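Iron(III) ABC transporter, periplasmic iron-compound-binding protein (Vibrio cholerae, PDB 3TEF) probably binds iron-loaded catecholate siderophores in the periplasm and delivers them to an ABC transporter for iron uptake. Local coordinates at residues A[253-257]-A[258-262]. Residues are numbered along the deposited sequence; the frame is centred on the assembly and turned at random.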
loop_
_atom_site.group_PDB
_atom_site.type_symbol
_atom_site.label_atom_id
_atom_site.label_comp_id
_atom_site.label_asym_id
_atom_site.label_seq_id
_atom_site.Cartn_x
_atom_site.Cartn_y
_atom_site.Cartn_z
ATOM N N ALA A 253 10.835 -4.017 13.984
ATOM C CA ALA A 253 11.091 -3.572 12.621
ATOM C C ALA A 253 10.314 -2.295 12.327
ATOM O O ALA A 253 9.110 -2.230 12.579
ATOM C CB ALA A 253 10.704 -4.652 11.637
ATOM N N TYR A 254 11.003 -1.285 11.801
ATOM C CA TYR A 254 10.350 -0.031 11.398
ATOM C C TYR A 254 10.042 -0.052 9.903
ATOM O O TYR A 254 10.903 0.226 9.070
ATOM C CB TYR A 254 11.191 1.187 11.813
ATOM C CG TYR A 254 11.356 1.254 13.315
ATOM C CD1 TYR A 254 10.433 1.924 14.100
ATOM C CD2 TYR A 254 12.410 0.599 13.954
ATOM C CE1 TYR A 254 10.552 1.962 15.470
ATOM C CE2 TYR A 254 12.543 0.636 15.328
ATOM C CZ TYR A 254 11.610 1.320 16.082
ATOM O OH TYR A 254 11.711 1.365 17.451
ATOM N N LEU A 255 8.800 -0.407 9.582
ATOM C CA LEU A 255 8.390 -0.653 8.205
ATOM C C LEU A 255 8.440 0.616 7.358
ATOM O O LEU A 255 8.151 1.706 7.848
ATOM C CB LEU A 255 6.974 -1.230 8.172
ATOM C CG LEU A 255 6.698 -2.542 8.921
ATOM C CD1 LEU A 255 5.255 -2.940 8.726
ATOM C CD2 LEU A 255 7.611 -3.657 8.445
ATOM N N ASP A 256 8.785 0.465 6.086
ATOM C CA ASP A 256 8.835 1.615 5.189
ATOM C C ASP A 256 7.426 2.181 5.048
ATOM O O ASP A 256 6.516 1.513 4.567
ATOM C CB ASP A 256 9.376 1.208 3.821
ATOM C CG ASP A 256 9.559 2.399 2.898
ATOM O OD1 ASP A 256 10.633 3.035 2.942
ATOM O OD2 ASP A 256 8.629 2.709 2.136
ATOM N N VAL A 257 7.233 3.415 5.483
ATOM C CA VAL A 257 5.878 3.954 5.536
ATOM C C VAL A 257 5.254 4.122 4.153
ATOM O O VAL A 257 4.088 3.798 3.958
ATOM C CB VAL A 257 5.821 5.284 6.297
ATOM C CG1 VAL A 257 4.380 5.796 6.334
ATOM C CG2 VAL A 257 6.356 5.089 7.696
ATOM N N ASN A 258 6.023 4.614 3.188
ATOM C CA ASN A 258 5.504 4.710 1.834
ATOM C C ASN A 258 5.028 3.355 1.313
ATOM O O ASN A 258 3.926 3.227 0.782
ATOM C CB ASN A 258 6.552 5.268 0.870
ATOM C CG ASN A 258 6.086 5.210 -0.569
ATOM O OD1 ASN A 258 5.231 5.997 -0.980
ATOM N ND2 ASN A 258 6.611 4.247 -1.334
ATOM N N ALA A 259 5.870 2.341 1.463
ATOM C CA ALA A 259 5.583 1.055 0.853
ATOM C C ALA A 259 4.341 0.398 1.455
ATOM O O ALA A 259 3.547 -0.187 0.727
ATOM C CB ALA A 259 6.767 0.118 0.969
ATOM N N TRP A 260 4.203 0.475 2.781
ATOM C CA TRP A 260 3.138 -0.262 3.483
ATOM C C TRP A 260 1.826 0.499 3.627
ATOM O O TRP A 260 0.756 -0.110 3.706
ATOM C CB TRP A 260 3.610 -0.685 4.881
ATOM C CG TRP A 260 4.689 -1.738 4.883
ATOM C CD1 TRP A 260 6.027 -1.536 4.677
ATOM C CD2 TRP A 260 4.533 -3.143 5.136
ATOM N NE1 TRP A 260 6.702 -2.726 4.760
ATOM C CE2 TRP A 260 5.808 -3.728 5.044
ATOM C CE3 TRP A 260 3.429 -3.965 5.405
ATOM C CZ2 TRP A 260 6.022 -5.097 5.226
ATOM C CZ3 TRP A 260 3.641 -5.316 5.594
ATOM C CH2 TRP A 260 4.926 -5.870 5.502
ATOM N N TYR A 261 1.910 1.824 3.661
ATOM C CA TYR A 261 0.764 2.636 4.039
ATOM C C TYR A 261 0.274 3.542 2.899
ATOM O O TYR A 261 -0.923 3.690 2.678
ATOM C CB TYR A 261 1.123 3.453 5.285
ATOM C CG TYR A 261 -0.005 4.321 5.796
ATOM C CD1 TYR A 261 -1.118 3.758 6.407
ATOM C CD2 TYR A 261 0.051 5.701 5.668
ATOM C CE1 TYR A 261 -2.160 4.559 6.876
ATOM C CE2 TYR A 261 -0.982 6.513 6.138
ATOM C CZ TYR A 261 -2.076 5.933 6.737
ATOM O OH TYR A 261 -3.092 6.739 7.198
ATOM N N ILE A 262 1.214 4.139 2.173
ATOM C CA ILE A 262 0.882 5.101 1.124
ATOM C C ILE A 262 0.695 4.468 -0.254
ATOM O O ILE A 262 -0.350 4.634 -0.889
ATOM C CB ILE A 262 1.958 6.216 1.009
ATOM C CG1 ILE A 262 2.078 7.003 2.327
ATOM C CG2 ILE A 262 1.651 7.142 -0.175
ATOM C CD1 ILE A 262 0.855 7.807 2.689
HETATM O O HOH W 1 9.017 3.093 -0.380
#
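D256 caps the start of helix 257-262: its OD2 accepts from A259 N at 2.9 Å through the anti lone pair, the carboxylate reaching the first turn because CG lies anti to the backbone N (chi1 -175°). A water bridges the cap to N258, donating to D256 OD2 at 2.6 Å and accepting from N258 ND2 at 2.8 Å; that amide also bonds Y52 OH. The backbone of D256 opens the helix, its O accepting from W260 N at 3.1 Å, with the donor almost in line with the carbonyl (C=O...N 164°). V257 O is shared between Y261 N at 3.0 Å and, weakly, I262 N, the second bond marking a wider pi-type turn. In this solute-binding protein 8 family member, the cap gives a first-turn N-H its acceptor where the chain passes from strand 252-254, parallel to strand 215-220, into the short helix. Packing centres on L255 and W260. L255 CD1 sits over one face of the indole, 3.8 Å from the centroid of its six-membered ring, a CH-pi contact, while L255 CB meets W260 CD1 at 3.6 Å. At the ring's edge and in its plane lies D256 O, 3.1 Å from W260 CD1. The indole NE1 bonds D276 OD2, an oxygen that also accepts from D256 N, tying cap and ring to helix 267-279. V257 and Y261 lie side by side, CG1 touching CB; the Y261 phenol makes a cation-pi contact with R88, and its OH bonds R221 NE.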